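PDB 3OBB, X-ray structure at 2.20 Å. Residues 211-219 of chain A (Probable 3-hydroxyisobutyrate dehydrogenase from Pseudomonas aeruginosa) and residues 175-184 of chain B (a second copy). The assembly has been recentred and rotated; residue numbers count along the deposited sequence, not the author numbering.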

# COMPACT_ATOMS: atom_id res chain seq x y z
N SER A 211 -3.39 23.29 10.43
CA SER A 211 -2.22 23.34 9.57
C SER A 211 -2.41 22.58 8.26
O SER A 211 -3.55 22.25 7.89
CB SER A 211 -0.97 22.88 10.34
OG SER A 211 -0.87 23.60 11.56
N SER A 212 -1.31 22.32 7.55
CA SER A 212 -1.40 21.69 6.21
C SER A 212 -1.88 20.22 6.26
O SER A 212 -2.28 19.68 5.26
CB SER A 212 -0.07 21.82 5.47
OG SER A 212 0.96 21.23 6.24
N GLY A 213 -1.90 19.61 7.45
CA GLY A 213 -2.54 18.31 7.62
C GLY A 213 -4.05 18.40 7.77
O GLY A 213 -4.73 17.37 7.85
N GLY A 214 -4.58 19.63 7.73
CA GLY A 214 -6.01 19.84 7.99
C GLY A 214 -6.96 19.11 7.05
O GLY A 214 -6.73 19.03 5.83
N ASN A 215 -8.05 18.59 7.61
CA ASN A 215 -9.03 17.86 6.81
C ASN A 215 -10.37 17.73 7.52
O ASN A 215 -10.52 18.07 8.73
CB ASN A 215 -8.47 16.50 6.38
CG ASN A 215 -8.28 15.58 7.55
OD1 ASN A 215 -9.24 15.10 8.11
ND2 ASN A 215 -7.04 15.36 7.96
N TRP A 216 -11.35 17.26 6.77
CA TRP A 216 -12.69 17.09 7.29
C TRP A 216 -12.74 16.24 8.58
O TRP A 216 -13.44 16.60 9.53
CB TRP A 216 -13.55 16.46 6.22
CG TRP A 216 -15.02 16.40 6.57
CD1 TRP A 216 -15.94 17.38 6.36
CD2 TRP A 216 -15.75 15.26 7.14
NE1 TRP A 216 -17.20 16.92 6.73
CE2 TRP A 216 -17.11 15.64 7.21
CE3 TRP A 216 -15.37 13.97 7.58
CZ2 TRP A 216 -18.10 14.77 7.72
CZ3 TRP A 216 -16.35 13.11 8.07
CH2 TRP A 216 -17.70 13.51 8.13
N ALA A 217 -11.99 15.13 8.63
CA ALA A 217 -12.03 14.28 9.82
C ALA A 217 -11.59 15.09 11.04
O ALA A 217 -12.17 14.93 12.11
CB ALA A 217 -11.15 13.08 9.67
N LEU A 218 -10.56 15.91 10.87
CA LEU A 218 -10.01 16.68 11.97
C LEU A 218 -10.96 17.82 12.37
O LEU A 218 -10.96 18.26 13.53
CB LEU A 218 -8.63 17.24 11.61
CG LEU A 218 -7.43 16.28 11.69
CD1 LEU A 218 -6.21 16.90 11.00
CD2 LEU A 218 -7.03 15.85 13.14
N GLU A 219 -11.77 18.30 11.42
CA GLU A 219 -12.67 19.42 11.73
C GLU A 219 -13.87 18.95 12.54
O GLU A 219 -14.37 19.66 13.38
CB GLU A 219 -13.17 20.10 10.44
CG GLU A 219 -12.09 20.84 9.67
CD GLU A 219 -11.73 22.16 10.33
OE1 GLU A 219 -10.56 22.57 10.30
OE2 GLU A 219 -12.63 22.82 10.87
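Chain B 175-184: CNNQLLAVLM

Residues 175-184 of chain B form an uninterrupted segment of α-helix, part of a longer one, held by i to i+4 backbone hydrogen bonds such as L183(B) N to L179(B) O at 2.8 Å and V182(B) N to Q178(B) O at 3.1 Å. The helix packs mainly against a turn, with one contact from L218(A) in the helix that follows: S211(A) to G214(A) make a type I β turn, closed by G214(A) N to S211(A) O at 2.8 Å, and a new helix starts at W216(A). The nearest pair of CA atoms is G213(A) CA and L180(B) CA, 4.5 Å apart; G213(A) CA lies 4.2 Å from L180(B) N. From S211(A) to G214(A), the contacts shift broadly along the helix from N176(B) past L179(B) and L180(B) to L183(B). Together the two stretches bury 357 Å².

N176(B) provides the polar anchor. Its chi1 is t (176°) with chi2 at 87°, and although its CA-to-CB bond points sideways, the amide at its end reaches the turn. There OD1 accepts from G213(A) N at 3.0 Å, while ND2 donates to S212(A) OG at 2.9 Å. The p rotamer of S212(A) (chi1 58°) places OG to receive this bond. The same ND2 also donates to N177(B) OD1 at 2.9 Å; with chi1 m (-83°), N177(B) brings its amide back toward the turn although its CA-to-CB bond points away. These bonds account for both ends of the N176(B) amide and fix its orientation.

The absence of a side chain at G213(A) matters here. An ideal CB would point toward the helix and fall 2.8 Å from N176(B) OD1, a clash with the very atom that accepts from the glycine N. At G214(A) an ideal CB would point away from chain B but would lie 2.9 Å from S211(A) O, within the turn itself.

One and two helical turns along, leucines cover the rest of the turn. L180(B), t and p, sets CD1 3.5 Å from S212(A) O. The CA-to-CB bond of L179(B), which has the same rotamer pair, points toward chain A, and its CD2 comes within 3.3 Å of G213(A) O, 3.6 Å of N215(A) ND2 and 3.9 Å of L218(A) CD1; the last is an apolar side-chain contact. L183(B) adopts p for both angles and brings its CD2 3.5 Å from G213(A) O and 3.6 Å from G214(A) O.

N215(A) joins the turn to the following helix. At chi1 67° (p) and chi2 72°, its OD1 caps the helix, accepting from L218(A) N at 3.2 Å and, weakly, from A217(A) N at 2.8 Å, while ND2 donates back to G213(A) O at 3.1 Å.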

# COMPACT_ATOMS: atom_id res chain seq x y z
N CYS B 175 4.24 14.28 11.98
CA CYS B 175 2.87 13.72 11.87
C CYS B 175 2.05 14.56 10.88
O CYS B 175 1.33 14.00 10.02
CB CYS B 175 2.20 13.76 13.24
SG CYS B 175 2.92 12.53 14.41
N ASN B 176 2.16 15.88 11.01
CA ASN B 176 1.41 16.82 10.19
C ASN B 176 1.80 16.67 8.74
O ASN B 176 0.94 16.58 7.91
CB ASN B 176 1.64 18.27 10.62
CG ASN B 176 0.94 19.24 9.70
OD1 ASN B 176 -0.22 19.56 9.91
ND2 ASN B 176 1.64 19.68 8.62
N ASN B 177 3.11 16.68 8.44
CA ASN B 177 3.56 16.58 7.06
C ASN B 177 3.31 15.24 6.41
O ASN B 177 3.01 15.18 5.21
CB ASN B 177 4.99 17.10 6.85
CG ASN B 177 5.02 18.62 6.71
OD1 ASN B 177 4.17 19.28 7.30
ND2 ASN B 177 5.93 19.17 5.87
N GLN B 178 3.38 14.17 7.21
CA GLN B 178 3.00 12.87 6.70
C GLN B 178 1.51 12.81 6.32
O GLN B 178 1.12 12.24 5.29
CB GLN B 178 3.35 11.75 7.67
CG GLN B 178 3.08 10.38 7.07
CD GLN B 178 3.53 9.23 7.99
OE1 GLN B 178 3.06 9.11 9.14
NE2 GLN B 178 4.41 8.38 7.49
N LEU B 179 0.68 13.39 7.18
CA LEU B 179 -0.74 13.49 6.89
C LEU B 179 -0.99 14.34 5.61
O LEU B 179 -1.81 13.98 4.77
CB LEU B 179 -1.53 14.00 8.10
CG LEU B 179 -3.04 14.15 7.88
CD1 LEU B 179 -3.72 12.85 7.35
CD2 LEU B 179 -3.72 14.55 9.17
N LEU B 180 -0.26 15.45 5.47
CA LEU B 180 -0.34 16.26 4.24
C LEU B 180 -0.04 15.45 2.97
O LEU B 180 -0.72 15.61 1.95
CB LEU B 180 0.64 17.44 4.29
CG LEU B 180 0.86 18.26 3.01
CD1 LEU B 180 -0.42 18.77 2.39
CD2 LEU B 180 1.94 19.43 3.19
N ALA B 181 0.96 14.58 3.05
CA ALA B 181 1.37 13.82 1.90
C ALA B 181 0.24 12.88 1.53
O ALA B 181 -0.10 12.73 0.37
CB ALA B 181 2.67 13.03 2.19
N VAL B 182 -0.32 12.23 2.54
CA VAL B 182 -1.45 11.32 2.34
C VAL B 182 -2.63 12.07 1.75
O VAL B 182 -3.24 11.58 0.78
CB VAL B 182 -1.83 10.71 3.68
CG1 VAL B 182 -3.21 10.04 3.65
CG2 VAL B 182 -0.68 9.79 4.16
N LEU B 183 -2.98 13.25 2.29
CA LEU B 183 -4.15 13.92 1.72
C LEU B 183 -3.91 14.45 0.31
O LEU B 183 -4.85 14.54 -0.50
CB LEU B 183 -4.77 14.98 2.65
CG LEU B 183 -3.94 16.13 3.08
CD1 LEU B 183 -4.04 17.21 1.98
CD2 LEU B 183 -4.44 16.63 4.47
N MSE B 184 -2.66 14.80 0.03
CA MSE B 184 -2.28 15.27 -1.30
C MSE B 184 -2.34 14.15 -2.36
O MSE B 184 -2.87 14.33 -3.48
CB MSE B 184 -0.90 15.97 -1.29
CG MSE B 184 -0.46 16.42 -2.69
SE MSE B 184 -1.61 17.85 -3.43
CE MSE B 184 -1.01 19.38 -2.42